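Local coordinates for protein O-methyltransferase family 2 (Planctopirus limnophila, PDB 5I2H) that binds the flavone apigenin and probably transfers methyl groups from S-adenosyl-L-methionine to hydroxyl oxygens of its substrates, probably as a dimer, at residues Leu303-Ser306 / Asp307-Pro311. Sequence-based numbering, arbitrary orientation. Where two conformers were deposited one is given.
Sequences LLNS and DLTGP
N305 reaches across a tight loop to T309 and G310, a local turn contact built from backbone and asparagine side-chain bonds that closes the connection between strand 296-301 and helix 312-324. It illustrates how one asparagine can organise a reversal of the chain. The backbone folds into a type I beta turn from N305 to L308, in which L308 N donates to N305 O at 3.0 Å. With CG set between its own N and carbonyl carbon (chi1 63°), the asparagine amide turns in over the loop and is used at both ends. T309 N approaches N305 OD1 in the carbonyl plane, on a lone pair, at 2.8 Å, while N305 ND2 gives a more bent bond to T309 OG1 (3.0 Å, 147° at the hydrogen). In the given conformer of D307, that T309 OG1 hydroxyl in turn donates to D307 OD1 at 2.7 Å, arriving on the syn side but 33° out of the carboxylate plane, and a water bound to this same oxygen also lies near S306 OG. A nearly straight bond from N305 N to G310 O, 2.8 Å long, draws the two arms of the loop together. Were N305 replaced by an alanine, T309 N would probably lose its side-chain acceptor and T309 OG1 its amide donor, and the loop would be likely to flex. Beneath the polar network, L304 CB packs 3.9 Å from L308 CD2, the two side chains crossing at about a right angle; both leucines also touch helix 64-76, and L308 O accepts from T72 OG1. P311, which follows a cis peptide bond, is the N-cap residue of helix 312-324. The whole is a type I beta turn with added asparagine side-chain bonds to T309, in a strand-to-helix connection of the Rossmann-like methyltransferase fold.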
ATOM      1  N   LEU A 303     -18.359  -0.966   4.077  1.00 10.17           N
ATOM      2  CA  LEU A 303     -19.114   0.217   3.663  1.00 11.38           C
ATOM      3  C   LEU A 303     -18.196   1.331   3.188  1.00  9.86           C
ATOM      4  O   LEU A 303     -17.307   1.762   3.932  1.00 13.02           O
ATOM      5  CB  LEU A 303     -19.968   0.752   4.803  1.00 11.38           C
ATOM      6  CG  LEU A 303     -21.050  -0.202   5.303  1.00 12.82           C
ATOM      7  CD1 LEU A 303     -21.691   0.404   6.596  1.00 16.32           C
ATOM      8  CD2 LEU A 303     -22.094  -0.497   4.228  1.00 13.99           C
ATOM      9  N   LEU A 304     -18.433   1.812   1.967  1.00  9.16           N
ATOM     10  CA  LEU A 304     -17.969   3.138   1.580  1.00  9.86           C
ATOM     11  C   LEU A 304     -18.833   4.198   2.243  1.00 11.16           C
ATOM     12  O   LEU A 304     -19.999   3.944   2.600  1.00 12.11           O
ATOM     13  CB  LEU A 304     -18.034   3.328   0.064  1.00  9.84           C
ATOM     14  CG  LEU A 304     -17.012   2.530  -0.732  1.00 10.26           C
ATOM     15  CD1 LEU A 304     -17.336   2.605  -2.193  1.00  9.29           C
ATOM     16  CD2 LEU A 304     -15.573   3.065  -0.488  1.00 11.58           C
ATOM     17  N   ASN A 305     -18.266   5.412   2.375  1.00 12.02           N
ATOM     18  CA  ASN A 305     -19.045   6.517   2.925  1.00 13.08           C
ATOM     19  C   ASN A 305     -20.109   6.950   1.907  1.00 15.09           C
ATOM     20  O   ASN A 305     -20.143   6.474   0.764  1.00 14.86           O
ATOM     21  CB  ASN A 305     -18.131   7.674   3.357  1.00 14.55           C
ATOM     22  CG  ASN A 305     -17.359   8.298   2.210  1.00 15.18           C
ATOM     23  OD1 ASN A 305     -17.717   8.158   1.046  1.00 16.65           O
ATOM     24  ND2 ASN A 305     -16.300   9.038   2.551  1.00 15.73           N
ATOM     25  N   SER A 306     -21.016   7.835   2.338  1.00 17.38           N
ATOM     26  CA  SER A 306     -22.212   8.092   1.540  1.00 19.28           C
ATOM     27  C   SER A 306     -21.920   8.816   0.228  1.00 18.59           C
ATOM     28  O   SER A 306     -22.706   8.701  -0.713  1.00 18.45           O
ATOM     29  CB  SER A 306     -23.237   8.869   2.369  1.00 22.37           C
ATOM     30  OG  SER A 306     -22.708  10.126   2.758  1.00 27.36           O
ATOM     31  N   ASP A 307     -20.817   9.542   0.089  0.54 18.09           N
ATOM     32  CA  ASP A 307     -20.570  10.093  -1.237  0.54 17.43           C
ATOM     33  C   ASP A 307     -19.461   9.351  -1.962  0.54 14.04           C
ATOM     34  O   ASP A 307     -18.911   9.864  -2.942  0.54 13.05           O
ATOM     35  CB  ASP A 307     -20.304  11.597  -1.185  0.54 19.84           C
ATOM     36  CG  ASP A 307     -19.012  11.947  -0.494  0.54 21.12           C
ATOM     37  OD1 ASP A 307     -18.449  11.056   0.179  0.54 20.82           O
ATOM     38  OD2 ASP A 307     -18.581  13.127  -0.612  0.54 22.72           O
ATOM     39  N   LEU A 308     -19.161   8.126  -1.530  1.00 13.37           N
ATOM     40  CA  LEU A 308     -18.211   7.257  -2.232  1.00 12.92           C
ATOM     41  C   LEU A 308     -16.859   7.939  -2.442  1.00 12.27           C
ATOM     42  O   LEU A 308     -16.257   7.868  -3.512  1.00 12.84           O
ATOM     43  CB  LEU A 308     -18.788   6.769  -3.560  1.00 12.39           C
ATOM     44  CG  LEU A 308     -20.224   6.237  -3.515  1.00 13.54           C
ATOM     45  CD1 LEU A 308     -20.637   5.773  -4.936  1.00 13.83           C
ATOM     46  CD2 LEU A 308     -20.336   5.095  -2.491  1.00 12.22           C
ATOM     47  N   THR A 309     -16.354   8.570  -1.391  1.00 13.03           N
ATOM     48  CA  THR A 309     -15.051   9.209  -1.435  1.00 11.51           C
ATOM     49  C   THR A 309     -14.050   8.573  -0.489  1.00 12.60           C
ATOM     50  O   THR A 309     -12.939   9.093  -0.345  1.00 13.29           O
ATOM     51  CB  THR A 309     -15.170  10.699  -1.101  1.00 12.32           C
ATOM     52  OG1 THR A 309     -15.787  10.836   0.188  1.00 13.94           O
ATOM     53  CG2 THR A 309     -16.006  11.402  -2.163  1.00 13.15           C
ATOM     54  N   GLY A 310     -14.418   7.509   0.189  1.00 11.65           N
ATOM     55  CA  GLY A 310     -13.535   6.875   1.143  1.00 11.87           C
ATOM     56  C   GLY A 310     -14.375   5.934   1.994  1.00 11.40           C
ATOM     57  O   GLY A 310     -15.547   5.647   1.652  1.00 11.95           O
ATOM     58  N   PRO A 311     -13.790   5.413   3.082  1.00 12.63           N
ATOM     59  CA  PRO A 311     -12.400   5.656   3.481  1.00 12.44           C
ATOM     60  C   PRO A 311     -11.400   4.910   2.601  1.00 12.23           C
ATOM     61  O   PRO A 311     -11.775   4.000   1.850  1.00 11.30           O
ATOM     62  CB  PRO A 311     -12.352   5.135   4.921  1.00 15.69           C
ATOM     63  CG  PRO A 311     -13.463   4.118   4.986  1.00 18.44           C
ATOM     64  CD  PRO A 311     -14.504   4.502   3.996  1.00 14.48           C
TER
HETATM   65  O   HOH W   1     -19.516  10.842   2.960  1.00 33.91           O